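Local coordinates for nitrogenase molybdenum-iron protein beta chain (Clostridium pasteurianum, PDB 4WES) that forms, with the alpha chain, the molybdenum-iron component of nitrogenase, which reduces dinitrogen to ammonium, and shares an [8Fe-7S] cluster with that chain, at residues K7-R12 / H378-N383; A14-P19 / E371-D376; A167-I172 / L229-N234; L241-S246 / D320-I325; T266-S271 / P423-K428. One frame throughout, in Å; residues are numbered along the deposited sequence. Where two conformers were deposited one is given.

Contact 1. Residues K7-R12 / H378-N383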
# COMPACT_ATOMS: atom_id res chain seq x y z
N LYS B 7 17.23 15.46 -20.23
CA LYS B 7 16.47 14.63 -21.15
C LYS B 7 17.35 14.03 -22.25
O LYS B 7 17.15 12.93 -22.68
CB LYS B 7 15.37 15.49 -21.77
CG LYS B 7 14.45 14.75 -22.72
CD LYS B 7 13.34 15.62 -23.22
CE LYS B 7 12.49 14.87 -24.23
NZ LYS B 7 11.43 15.73 -24.80
N GLU B 8 18.33 14.80 -22.72
CA GLU B 8 19.16 14.35 -23.84
C GLU B 8 20.08 13.21 -23.39
O GLU B 8 20.92 13.37 -22.50
CB GLU B 8 19.94 15.52 -24.41
CG GLU B 8 19.07 16.70 -24.87
CD GLU B 8 18.25 17.51 -23.82
OE1 GLU B 8 18.67 17.68 -22.60
OE2 GLU B 8 17.18 18.05 -24.27
N ILE B 9 19.89 12.06 -23.99
CA ILE B 9 20.49 10.83 -23.51
C ILE B 9 21.97 10.84 -23.80
O ILE B 9 22.40 11.26 -24.89
CB ILE B 9 19.80 9.59 -24.11
CG1 ILE B 9 18.41 9.34 -23.46
CG2 ILE B 9 20.66 8.35 -23.92
CD1 ILE B 9 17.50 8.49 -24.33
N VAL B 10 22.76 10.44 -22.81
CA VAL B 10 24.21 10.32 -22.96
C VAL B 10 24.54 8.86 -22.82
O VAL B 10 24.10 8.18 -21.86
CB VAL B 10 24.98 11.13 -21.89
CG1 VAL B 10 26.50 10.98 -22.06
CG2 VAL B 10 24.56 12.60 -21.89
N GLU B 11 25.33 8.38 -23.74
CA GLU B 11 25.86 7.03 -23.62
C GLU B 11 27.23 7.11 -22.91
O GLU B 11 28.29 7.22 -23.57
CB GLU B 11 26.00 6.37 -24.99
CG GLU B 11 24.69 6.21 -25.73
CD GLU B 11 23.72 5.36 -24.98
OE1 GLU B 11 24.18 4.42 -24.31
OE2 GLU B 11 22.50 5.64 -25.06
N ARG B 12 27.20 7.07 -21.60
CA ARG B 12 28.42 7.17 -20.84
C ARG B 12 29.24 5.91 -21.04
O ARG B 12 28.68 4.81 -21.16
CB ARG B 12 28.13 7.34 -19.33
CG ARG B 12 27.62 8.70 -18.99
CD ARG B 12 27.01 8.74 -17.62
NE ARG B 12 25.67 8.14 -17.61
CZ ARG B 12 25.27 7.12 -16.86
NH1 ARG B 12 26.07 6.55 -15.96
NH2 ARG B 12 24.04 6.69 -16.99
N HIS B 378 16.12 6.92 -15.74
CA HIS B 378 15.47 8.23 -15.63
C HIS B 378 15.50 8.97 -16.97
O HIS B 378 14.49 9.54 -17.40
CB HIS B 378 16.09 9.03 -14.50
CG HIS B 378 15.31 10.25 -14.17
ND1 HIS B 378 15.82 11.22 -13.34
CD2 HIS B 378 14.06 10.65 -14.51
CE1 HIS B 378 14.91 12.17 -13.21
NE2 HIS B 378 13.83 11.83 -13.90
N GLN B 379 16.66 8.99 -17.61
CA GLN B 379 16.75 9.65 -18.92
C GLN B 379 15.75 9.05 -19.91
O GLN B 379 15.09 9.78 -20.67
CB GLN B 379 18.15 9.57 -19.52
CG GLN B 379 19.19 10.33 -18.71
CD GLN B 379 20.37 10.74 -19.60
OE1 GLN B 379 21.17 9.91 -20.02
NE2 GLN B 379 20.42 12.01 -19.93
N TRP B 380 15.64 7.73 -19.94
CA TRP B 380 14.69 7.10 -20.85
C TRP B 380 13.26 7.55 -20.55
O TRP B 380 12.50 7.83 -21.48
CB TRP B 380 14.79 5.58 -20.78
CG TRP B 380 16.14 5.04 -21.09
CD1 TRP B 380 17.21 5.69 -21.68
CD2 TRP B 380 16.58 3.72 -20.83
NE1 TRP B 380 18.29 4.84 -21.77
CE2 TRP B 380 17.92 3.63 -21.24
CE3 TRP B 380 15.96 2.60 -20.26
CZ2 TRP B 380 18.65 2.45 -21.13
CZ3 TRP B 380 16.68 1.44 -20.15
CH2 TRP B 380 18.00 1.38 -20.59
N ILE B 381 12.91 7.59 -19.26
CA ILE B 381 11.58 8.00 -18.85
C ILE B 381 11.27 9.42 -19.30
O ILE B 381 10.15 9.72 -19.69
CB ILE B 381 11.42 7.82 -17.34
CG1 ILE B 381 11.31 6.32 -17.02
CG2 ILE B 381 10.23 8.57 -16.80
CD1 ILE B 381 11.47 5.99 -15.54
N LYS B 382 12.28 10.29 -19.25
CA LYS B 382 12.06 11.66 -19.72
C LYS B 382 11.74 11.76 -21.21
O LYS B 382 11.15 12.75 -21.66
CB LYS B 382 13.29 12.53 -19.42
CG LYS B 382 13.52 12.79 -17.95
CD LYS B 382 14.81 13.55 -17.73
CE LYS B 382 14.95 13.93 -16.28
NZ LYS B 382 13.85 14.85 -15.85
N ASN B 383 12.17 10.76 -21.97
CA ASN B 383 11.87 10.70 -23.39
C ASN B 383 10.58 10.00 -23.73
O ASN B 383 9.91 10.39 -24.68
CB ASN B 383 13.05 10.09 -24.13
CG ASN B 383 14.21 11.06 -24.22
OD1 ASN B 383 14.27 11.85 -25.16
ND2 ASN B 383 15.10 11.03 -23.26
O HOH W 1 23.49 8.62 -19.29
O HOH W 2 20.84 5.19 -22.92

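Contact 2. Residues A14-P19 / E371-D376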
# COMPACT_ATOMS: atom_id res chain seq x y z
N ALA B 14 32.33 5.71 -18.98
CA ALA B 14 33.25 5.65 -17.84
C ALA B 14 32.60 5.98 -16.50
O ALA B 14 32.88 5.32 -15.49
CB ALA B 14 34.46 6.53 -18.09
N LEU B 15 31.79 7.02 -16.48
CA LEU B 15 31.20 7.49 -15.23
C LEU B 15 29.92 6.73 -14.92
O LEU B 15 28.95 6.80 -15.67
CB LEU B 15 30.87 8.98 -15.39
CG LEU B 15 30.33 9.66 -14.16
CD1 LEU B 15 31.38 9.83 -13.08
CD2 LEU B 15 29.79 11.04 -14.54
N ARG B 16 29.95 6.00 -13.80
CA ARG B 16 28.78 5.26 -13.31
C ARG B 16 28.03 6.18 -12.34
O ARG B 16 28.64 6.77 -11.47
CB ARG B 16 29.28 4.00 -12.64
CG ARG B 16 28.21 3.13 -11.98
CD ARG B 16 27.18 2.58 -12.93
NE ARG B 16 27.79 1.68 -13.91
CZ ARG B 16 27.31 1.43 -15.11
NH1 ARG B 16 26.24 2.07 -15.57
NH2 ARG B 16 27.91 0.56 -15.91
N ILE B 17 26.71 6.24 -12.50
CA ILE B 17 25.89 7.14 -11.71
C ILE B 17 24.72 6.34 -11.17
O ILE B 17 23.99 5.74 -11.93
CB ILE B 17 25.35 8.33 -12.55
CG1 ILE B 17 26.46 9.05 -13.32
CG2 ILE B 17 24.58 9.28 -11.65
CD1 ILE B 17 25.95 10.09 -14.32
N ASN B 18 24.52 6.36 -9.84
CA ASN B 18 23.29 5.81 -9.27
C ASN B 18 23.11 4.34 -9.66
O ASN B 18 22.16 3.95 -10.36
CB ASN B 18 22.08 6.65 -9.64
CG ASN B 18 22.12 8.05 -9.07
OD1 ASN B 18 23.07 8.42 -8.38
ND2 ASN B 18 21.09 8.83 -9.35
N PRO B 19 24.05 3.49 -9.23
CA PRO B 19 24.14 2.12 -9.75
C PRO B 19 22.96 1.21 -9.37
O PRO B 19 22.39 1.32 -8.29
CB PRO B 19 25.45 1.63 -9.16
CG PRO B 19 25.56 2.34 -7.87
CD PRO B 19 25.10 3.74 -8.22
N GLU B 371 24.23 -3.81 -17.13
CA GLU B 371 25.13 -2.77 -16.66
C GLU B 371 24.59 -1.38 -17.00
O GLU B 371 25.34 -0.46 -17.32
CB GLU B 371 26.57 -2.99 -17.09
CG GLU B 371 27.17 -4.27 -16.55
CD GLU B 371 28.61 -4.40 -16.92
OE1 GLU B 371 29.49 -3.94 -16.17
OE2 GLU B 371 28.87 -4.93 -18.00
N GLY B 372 23.28 -1.22 -16.89
CA GLY B 372 22.67 0.11 -16.88
C GLY B 372 22.47 0.56 -15.43
O GLY B 372 22.66 -0.21 -14.50
N ASP B 373 22.09 1.83 -15.28
CA ASP B 373 21.92 2.37 -13.94
C ASP B 373 20.64 3.21 -13.84
O ASP B 373 19.88 3.34 -14.80
CB ASP B 373 23.20 3.11 -13.50
CG ASP B 373 23.63 4.21 -14.45
OD1 ASP B 373 22.75 4.95 -14.95
OD2 ASP B 373 24.85 4.38 -14.63
N PHE B 374 20.36 3.72 -12.64
CA PHE B 374 19.15 4.51 -12.42
C PHE B 374 19.18 5.83 -13.17
O PHE B 374 18.13 6.41 -13.39
CB PHE B 374 18.93 4.77 -10.92
CG PHE B 374 18.36 3.62 -10.12
CD1 PHE B 374 17.00 3.50 -9.94
CD2 PHE B 374 19.18 2.66 -9.53
CE1 PHE B 374 16.46 2.50 -9.18
CE2 PHE B 374 18.64 1.63 -8.77
CZ PHE B 374 17.28 1.55 -8.61
N PHE B 375 20.36 6.33 -13.50
CA PHE B 375 20.44 7.55 -14.32
C PHE B 375 19.97 7.26 -15.73
O PHE B 375 19.17 8.04 -16.29
CB PHE B 375 21.87 8.10 -14.25
CG PHE B 375 22.06 9.48 -14.81
CD1 PHE B 375 22.07 10.59 -13.99
CD2 PHE B 375 22.28 9.67 -16.16
CE1 PHE B 375 22.29 11.85 -14.49
CE2 PHE B 375 22.48 10.95 -16.66
CZ PHE B 375 22.51 12.04 -15.83
N ASP B 376 20.43 6.15 -16.30
CA ASP B 376 19.92 5.73 -17.62
C ASP B 376 18.41 5.67 -17.64
O ASP B 376 17.76 6.23 -18.54
CB ASP B 376 20.42 4.34 -17.97
CG ASP B 376 21.91 4.26 -18.31
OD1 ASP B 376 22.43 5.15 -19.04
OD2 ASP B 376 22.53 3.25 -17.90
O HOH W 3 28.89 -1.84 -14.52
O HOH W 4 25.14 2.77 -18.16
O HOH W 5 18.50 8.30 -10.86

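Contact 3. Residues A167-I172 / L229-N234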
# COMPACT_ATOMS: atom_id res chain seq x y z
N ALA B 167 25.22 -42.64 1.90
CA ALA B 167 24.01 -42.75 2.66
C ALA B 167 22.94 -41.82 2.07
O ALA B 167 22.81 -40.65 2.47
CB ALA B 167 24.29 -42.36 4.12
N LYS B 168 22.17 -42.33 1.10
CA LYS B 168 21.14 -41.53 0.45
C LYS B 168 20.12 -40.98 1.44
O LYS B 168 19.57 -41.71 2.25
CB LYS B 168 20.43 -42.35 -0.63
CG LYS B 168 21.36 -42.67 -1.78
CD LYS B 168 21.69 -41.43 -2.57
CE LYS B 168 22.70 -41.74 -3.65
NZ LYS B 168 22.67 -40.66 -4.66
N ASN B 169 19.85 -39.67 1.36
CA ASN B 169 18.91 -39.07 2.30
C ASN B 169 17.47 -38.93 1.79
O ASN B 169 16.58 -38.60 2.57
CB ASN B 169 19.45 -37.72 2.76
CG ASN B 169 19.58 -36.70 1.64
OD1 ASN B 169 19.00 -36.86 0.57
ND2 ASN B 169 20.39 -35.68 1.87
N GLY B 170 17.25 -39.21 0.52
CA GLY B 170 15.93 -39.09 -0.07
C GLY B 170 15.42 -37.67 -0.22
O GLY B 170 14.22 -37.47 -0.40
N LYS B 171 16.32 -36.69 -0.18
CA LYS B 171 15.94 -35.28 -0.19
C LYS B 171 16.32 -34.62 -1.52
O LYS B 171 17.20 -35.08 -2.25
CB LYS B 171 16.63 -34.52 0.96
CG LYS B 171 16.25 -35.06 2.33
CD LYS B 171 16.90 -34.27 3.46
CE LYS B 171 16.49 -34.85 4.79
NZ LYS B 171 17.01 -34.04 5.93
N ILE B 172 15.69 -33.47 -1.79
CA ILE B 172 16.07 -32.59 -2.87
C ILE B 172 16.73 -31.35 -2.23
O ILE B 172 16.18 -30.77 -1.30
CB ILE B 172 14.84 -32.16 -3.69
CG1 ILE B 172 14.30 -33.38 -4.44
CG2 ILE B 172 15.17 -31.02 -4.66
CD1 ILE B 172 13.05 -33.13 -5.24
N LEU B 229 24.17 -29.12 5.75
CA LEU B 229 25.05 -28.68 4.65
C LEU B 229 26.00 -29.81 4.22
O LEU B 229 26.21 -30.05 3.03
CB LEU B 229 25.85 -27.46 5.07
CG LEU B 229 25.00 -26.23 5.38
CD1 LEU B 229 25.84 -25.11 5.93
CD2 LEU B 229 24.27 -25.77 4.13
N LYS B 230 26.55 -30.55 5.17
CA LYS B 230 27.34 -31.73 4.80
C LYS B 230 26.50 -32.74 4.00
O LYS B 230 26.94 -33.27 2.97
CB LYS B 230 27.95 -32.41 6.03
CG LYS B 230 28.99 -31.57 6.74
CD LYS B 230 29.50 -32.27 7.98
CE LYS B 230 30.51 -31.44 8.73
NZ LYS B 230 30.97 -32.09 9.98
N ASP B 231 25.29 -32.96 4.48
CA ASP B 231 24.41 -33.97 3.93
C ASP B 231 23.87 -33.65 2.54
O ASP B 231 23.29 -34.52 1.88
CB ASP B 231 23.26 -34.24 4.90
CG ASP B 231 22.58 -35.59 4.66
OD1 ASP B 231 23.30 -36.63 4.56
OD2 ASP B 231 21.33 -35.62 4.64
N THR B 232 24.09 -32.41 2.07
CA THR B 232 23.69 -32.06 0.70
C THR B 232 24.33 -32.94 -0.37
O THR B 232 23.78 -33.12 -1.46
CB THR B 232 24.00 -30.59 0.35
OG1 THR B 232 25.39 -30.32 0.53
CG2 THR B 232 23.18 -29.66 1.19
N GLY B 233 25.49 -33.53 -0.05
CA GLY B 233 26.12 -34.45 -0.98
C GLY B 233 25.41 -35.79 -1.13
O GLY B 233 25.75 -36.58 -2.03
N ASN B 234 24.46 -36.08 -0.24
CA ASN B 234 23.70 -37.34 -0.23
C ASN B 234 22.31 -37.23 -0.84
O ASN B 234 21.56 -38.18 -0.82
CB ASN B 234 23.60 -37.85 1.19
CG ASN B 234 24.91 -38.40 1.70
OD1 ASN B 234 25.63 -39.12 0.98
ND2 ASN B 234 25.24 -38.09 2.96
O HOH W 6 22.24 -39.17 4.73
O HOH W 7 23.85 -38.11 -3.59
O HOH W 8 19.14 -39.27 -1.58
O HOH W 9 19.75 -33.64 5.82

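Contact 4. Residues L241-S246 / D320-I325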
# COMPACT_ATOMS: atom_id res chain seq x y z
N LEU B 241 17.58 -22.23 -8.10
CA LEU B 241 16.57 -21.23 -8.41
C LEU B 241 17.27 -19.92 -8.70
O LEU B 241 17.82 -19.29 -7.78
CB LEU B 241 15.59 -21.05 -7.28
CG LEU B 241 14.87 -22.30 -6.76
CD1 LEU B 241 13.79 -21.95 -5.77
CD2 LEU B 241 14.30 -23.18 -7.85
N GLY B 242 17.25 -19.51 -9.96
CA GLY B 242 17.93 -18.28 -10.37
C GLY B 242 19.37 -18.61 -10.74
O GLY B 242 20.22 -18.76 -9.89
N SER B 243 19.65 -18.65 -12.04
CA SER B 243 20.97 -19.10 -12.48
C SER B 243 22.12 -18.23 -11.98
O SER B 243 23.19 -18.76 -11.66
CB SER B 243 21.02 -19.26 -13.99
OG SER B 243 20.89 -18.00 -14.63
N TYR B 244 21.93 -16.92 -11.94
CA TYR B 244 23.02 -16.06 -11.52
C TYR B 244 23.45 -16.36 -10.09
O TYR B 244 24.66 -16.43 -9.79
CB TYR B 244 22.67 -14.58 -11.65
CG TYR B 244 22.71 -14.00 -13.04
CD1 TYR B 244 21.73 -14.31 -13.97
CD2 TYR B 244 23.68 -13.07 -13.39
CE1 TYR B 244 21.71 -13.72 -15.23
CE2 TYR B 244 23.67 -12.46 -14.63
CZ TYR B 244 22.70 -12.77 -15.55
OH TYR B 244 22.66 -12.15 -16.78
N ALA B 245 22.48 -16.45 -9.18
CA ALA B 245 22.79 -16.65 -7.78
C ALA B 245 23.16 -18.10 -7.44
O ALA B 245 23.91 -18.33 -6.49
CB ALA B 245 21.62 -16.22 -6.91
N SER B 246 22.55 -19.05 -8.14
CA SER B 246 22.48 -20.40 -7.61
C SER B 246 23.22 -21.47 -8.43
O SER B 246 23.56 -22.54 -7.89
CB SER B 246 21.01 -20.82 -7.46
OG SER B 246 20.33 -19.90 -6.63
N ASP B 320 18.04 -7.03 -9.71
CA ASP B 320 18.99 -8.11 -9.86
C ASP B 320 18.48 -9.09 -10.92
O ASP B 320 17.27 -9.23 -11.16
CB ASP B 320 19.19 -8.77 -8.50
CG ASP B 320 19.81 -7.87 -7.50
OD1 ASP B 320 20.51 -6.91 -7.90
OD2 ASP B 320 19.66 -8.12 -6.28
N PRO B 321 19.39 -9.80 -11.61
CA PRO B 321 18.96 -10.43 -12.86
C PRO B 321 17.94 -11.53 -12.69
O PRO B 321 16.98 -11.62 -13.46
CB PRO B 321 20.26 -10.97 -13.49
CG PRO B 321 21.37 -10.35 -12.77
CD PRO B 321 20.85 -9.77 -11.47
N ASP B 322 18.13 -12.43 -11.71
CA ASP B 322 17.21 -13.56 -11.59
C ASP B 322 15.78 -13.07 -11.33
O ASP B 322 14.82 -13.51 -11.96
CB ASP B 322 17.63 -14.52 -10.48
CG ASP B 322 19.02 -15.14 -10.69
OD1 ASP B 322 19.35 -15.49 -11.84
OD2 ASP B 322 19.75 -15.27 -9.66
N GLU B 323 15.65 -12.17 -10.35
CA GLU B 323 14.35 -11.65 -9.96
C GLU B 323 13.70 -10.82 -11.06
O GLU B 323 12.49 -10.89 -11.27
CB GLU B 323 14.49 -10.78 -8.65
CG GLU B 323 15.29 -9.47 -8.83
CD GLU B 323 15.58 -8.58 -7.58
OE1 GLU B 323 15.24 -9.12 -6.47
OE2 GLU B 323 16.02 -7.30 -7.76
N ILE B 324 14.51 -10.05 -11.78
CA ILE B 324 13.95 -9.18 -12.83
C ILE B 324 13.57 -9.97 -14.09
O ILE B 324 12.60 -9.64 -14.75
CB ILE B 324 14.88 -7.99 -13.12
CG1 ILE B 324 15.01 -7.07 -11.91
CG2 ILE B 324 14.41 -7.20 -14.34
CD1 ILE B 324 13.70 -6.40 -11.47
N ILE B 325 14.31 -11.05 -14.40
CA ILE B 325 13.87 -11.90 -15.48
C ILE B 325 12.47 -12.44 -15.19
O ILE B 325 11.58 -12.40 -16.02
CB ILE B 325 14.88 -13.04 -15.72
CG1 ILE B 325 16.17 -12.50 -16.35
CG2 ILE B 325 14.28 -14.16 -16.59
CD1 ILE B 325 17.33 -13.46 -16.23

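Contact 5. Residues T266-S271 / P423-K428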
# COMPACT_ATOMS: atom_id res chain seq x y z
N THR B 266 13.78 -18.02 -10.84
CA THR B 266 13.17 -17.62 -9.58
C THR B 266 11.66 -17.70 -9.74
O THR B 266 11.14 -17.15 -10.71
CB THR B 266 13.59 -16.18 -9.24
OG1 THR B 266 15.02 -16.09 -9.23
CG2 THR B 266 13.04 -15.76 -7.92
N PRO B 267 10.95 -18.34 -8.78
CA PRO B 267 9.54 -18.61 -9.06
C PRO B 267 8.67 -17.39 -8.72
O PRO B 267 8.05 -17.34 -7.65
CB PRO B 267 9.23 -19.86 -8.19
CG PRO B 267 10.24 -19.78 -7.09
CD PRO B 267 11.49 -19.25 -7.76
N ILE B 268 8.64 -16.43 -9.64
CA ILE B 268 7.78 -15.25 -9.57
C ILE B 268 6.82 -15.30 -10.73
O ILE B 268 7.24 -15.41 -11.89
CB ILE B 268 8.61 -13.94 -9.59
CG1 ILE B 268 9.55 -13.87 -8.39
CG2 ILE B 268 7.67 -12.73 -9.64
CD1 ILE B 268 10.54 -12.73 -8.46
N GLY B 269 5.52 -15.19 -10.43
CA GLY B 269 4.48 -15.19 -11.45
C GLY B 269 3.94 -16.56 -11.79
O GLY B 269 4.20 -17.55 -11.09
N VAL B 270 3.20 -16.62 -12.89
CA VAL B 270 2.47 -17.84 -13.23
C VAL B 270 3.40 -18.91 -13.77
O VAL B 270 3.56 -19.98 -13.16
CB VAL B 270 1.30 -17.57 -14.21
CG1 VAL B 270 0.55 -18.86 -14.51
CG2 VAL B 270 0.35 -16.50 -13.69
N SER B 271 4.01 -18.68 -14.94
CA SER B 271 4.82 -19.72 -15.56
C SER B 271 6.01 -20.10 -14.71
O SER B 271 6.35 -21.28 -14.62
CB SER B 271 5.24 -19.35 -16.97
OG SER B 271 6.10 -18.21 -16.98
N PRO B 423 6.35 -12.57 0.96
CA PRO B 423 7.05 -13.17 -0.15
C PRO B 423 6.66 -12.51 -1.46
O PRO B 423 5.54 -11.98 -1.56
CB PRO B 423 6.52 -14.62 -0.14
CG PRO B 423 5.13 -14.50 0.40
CD PRO B 423 5.24 -13.40 1.45
N LYS B 424 7.57 -12.55 -2.44
CA LYS B 424 7.28 -12.25 -3.81
C LYS B 424 7.17 -13.48 -4.68
O LYS B 424 6.71 -13.37 -5.81
CB LYS B 424 8.32 -11.27 -4.42
CG LYS B 424 9.74 -11.89 -4.55
CD LYS B 424 10.85 -11.01 -5.15
CE LYS B 424 12.14 -11.01 -4.31
NZ LYS B 424 13.01 -9.85 -4.66
N VAL B 425 7.64 -14.62 -4.18
CA VAL B 425 7.64 -15.86 -4.93
C VAL B 425 6.37 -16.68 -4.70
O VAL B 425 5.62 -16.46 -3.74
CB VAL B 425 8.87 -16.73 -4.58
CG1 VAL B 425 10.15 -16.01 -4.94
CG2 VAL B 425 8.86 -17.20 -3.12
N GLY B 426 6.16 -17.65 -5.57
CA GLY B 426 5.02 -18.53 -5.47
C GLY B 426 3.72 -17.89 -5.90
O GLY B 426 3.66 -16.72 -6.29
N TYR B 427 2.64 -18.66 -5.87
CA TYR B 427 1.33 -18.09 -6.15
C TYR B 427 0.95 -17.07 -5.09
O TYR B 427 0.37 -16.02 -5.43
CB TYR B 427 0.28 -19.20 -6.28
CG TYR B 427 0.67 -20.28 -7.27
CD1 TYR B 427 0.87 -19.99 -8.61
CD2 TYR B 427 0.84 -21.60 -6.87
CE1 TYR B 427 1.26 -20.97 -9.53
CE2 TYR B 427 1.22 -22.57 -7.76
CZ TYR B 427 1.42 -22.27 -9.10
OH TYR B 427 1.81 -23.25 -9.96
N LYS B 428 1.31 -17.34 -3.84
CA LYS B 428 1.04 -16.42 -2.75
C LYS B 428 1.72 -15.06 -2.95
O LYS B 428 1.13 -13.99 -2.77
CB LYS B 428 1.53 -17.05 -1.45
CG LYS B 428 1.37 -16.25 -0.18
CD LYS B 428 1.82 -16.91 1.14
CE LYS B 428 1.71 -15.88 2.26
NZ LYS B 428 2.36 -16.25 3.55
O HOH W 10 5.25 -14.89 -7.60

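Contact 1. Residues K7-R12 / H378-N383
Gln379 and Asn383, one helical turn apart, offer their carboxamides to the irregular N-terminal segment 7-12. Asn383 ND2 donates to Lys7 O over 2.9 Å, with the acceptor close to the amide plane and the bond fairly straight at 160°. Gln379 meets the next part of the backbone with both ends of its amide: OE1 accepts a long but nearly linear bond from Val10 N at 3.3 Å, while NE2 bonds to Pro6 O and more weakly to Glu8 O. Ile9 CD1 makes an apolar contact with Trp380 CD1 at 3.9 Å, the two side chains crossing at about a right angle. Lys7, its CG anti to the backbone N (chi1 -178°), stays extended beyond that atom and brings CE to 3.6 Å from Lys382 O. Further out, Asn383 is held in place by its own helix, since ND2 also donates to Gln379 O at 2.9 Å; the one amide nitrogen thus ties Lys7 to the preceding turn. A water that accepts from Arg12 NE lies within bonding distance of Gln379 OE1 and Val10 O, and a second joins Trp380 NE1 to Glu11 OE2. Lys367 makes a cation-pi contact with the Trp380 ring. The whole is an extended N-terminal arm laid over the last turns of helix 374-383, a helix packed beside the parallel sheet of an alpha/beta domain.

Contact 2. Residues A14-P19 / E371-D376
Arg16 and Asp373 form a salt bridge, NH1 to OD2 at 2.9 Å, in which OD2 lies near the guanidinium plane but is approached from above the carboxylate plane. The Arg16 chain bends at chi2 and chi3, and Glu371 O takes weak bonds from both NH1 and NH2. Asp373 OD2 has a second cationic partner in Arg12, and Arg16 NE pairs with Asp109 of the alpha chain. One backbone bond crosses, Phe374 N to Asn18 O over 2.9 Å; Ile17 N also makes a weak bond to the side-chain oxygen Asp373 OD2. Apolar packing centres on Phe375: Ile17 CD1 sits over the middle of its ring, 3.9 Å from the centroid and 8° off the normal, a CH-pi contact. Phe374 instead turns its ring edge to the carbonyl oxygens of Asn18 and Pro19. Asp373 OD1 accepts from Asp376 N, and Asp376 OD2 from Asp373 N, a capping box starting helix 374-383 against strand 16-17, which pairs antiparallel with a strand of the alpha chain.

Contact 3. Residues A167-I172 / L229-N234
Asn169 ND2 approaches Asp231 OD2 from well above the carboxylate plane, 69° out of it, yet the bond is 2.9 Å long and nearly straight (166°), and OD2 lies almost in the amide plane of Asn169. The asparagine heads an Asx turn, its OD1 accepting from Lys171 N two residues on, in the loop that leads into strand 172-175 of a parallel alpha/beta sheet. Its CG stands between the backbone N and the carbonyl carbon (chi1 64°), a crowded position from which OD1 closes the turn while the amide nitrogen crosses to Asp231, where helix 226-231 gives way to a 3-10 segment. The backbone joins as well: Asn169 N donates to Asn234 O over 3.1 Å. Asp231 is gripped on its other oxygen by Asn234 ND2, which meets OD1 on the anti side, and Asn234 OD1 in turn accepts from Thr165 N. Asn169 ND2 also bonds to Ser235 OG. Waters extend this polar surface contact. One donates to both Ala167 O and Asp231 OD1, another links Lys168 NZ to Gly233 O, and a third accepts from Lys171 NZ, 2.8 Å away, and donates to Asp231 OD2, also at 2.8 Å.

Contact 4. Residues L241-S246 / D320-I325
Asp322 of helix 321-333 presents its carboxylate to the amides at the start of helix 243-257. Tyr244 N donates to Asp322 OD1 and Ala245 N to Asp322 OD2, each over 3.0 Å, and both oxygens use their syn lone pairs, so that the carboxylate bridges two successive amides of the helix start with two separate bonds, one N-H to each oxygen. Gly242 is at the N-cap position; its backbone angles call for glycine, and its CA lies 3.3 Å from Asp322 CG, where a beta carbon would collide with the carboxylate. A negative group beside these amides probably gains from the helix dipole. Next to the polar bonds, Tyr244 lays its ring over Pro321: Pro321 CB is 3.5 Å from the centroid of the Tyr244 ring and only 10° off the normal, a CH-pi contact, while Pro321 CG approaches Tyr244 CD2 and CE2 at 3.6 Å. The same ring has Asp322 OD1 at its edge, 3.4 Å from Tyr244 CD1. Both helices follow strands of separate parallel sheets, 237-241 and 314-318, so the contact joins the starts of two strand-to-helix units from different alpha/beta domains. Helix 348-360 packs against Tyr244 and Pro321, and Tyr244 OH bonds to Phe350 N; helix 146-161 brings Val147 against the tyrosine and Phe150 against Ala245.

Contact 5. Residues T266-S271 / P423-K428
Gly426 N donates to Pro267 O over 2.8 Å, the direct backbone bond between two segments whose end-to-end directions lie 41° apart. The donor arrives nearly along the C=O axis, and the carbonyl is presented by an inverse gamma turn centred on Pro267, in which Ile268 N bonds back to Thr266 O. A water completes the backbone link, accepting from Gly269 N at 2.9 Å and donating to both Lys424 O and Gly426 O. Pro267 and Val425 lie side by side, with Pro267 CG 4.2 Å from Val425 CB. Both segments are loops leading into helices, 270-284 and 426-448, with Gly269 as the N-cap of the first, so the contact brings two helix starts together in a buried place bordered by the alpha chain. Ile268 crosses Val425 at about a right angle, CG1 to CG1 at 4.1 Å, and sends CD1 (chi2 171°) across the aliphatic part of Lys424, 3.7 Å from Lys424 CD. The lysine bends at chi3, and its NZ forms a salt bridge with Glu323. Tyr427 comes near Val270 O with CE1, at 4.4 Å, while its hydroxyl bonds to Asp274 in the first turns of helix 270-284; Trp519 of the alpha chain packs on the same tyrosine.

In the fold
Contacts 1 and 2 share helix 374-383 and have centres 11 Å apart; Arg12 of contact 1 makes salt bridges to Asp373 and Asp376 of contact 2, fixing the N-terminal arm along one helix beside the alpha chain. Along the sequence contact 2 falls within the span of contact 1, and contacts 3 and then 4 within both; contact 5 alternates with contacts 1, 2 and 4. Contacts 4 and 5, centres 13 Å apart, touch through Glu323 and Lys424 and tie the sheet containing 237-241 to that containing 314-318 and to helix 426-448. Contact 4 lies about 8 Å from the chain's centre; contact 3, about 51 Å from contact 1 between centres, is on the opposite side.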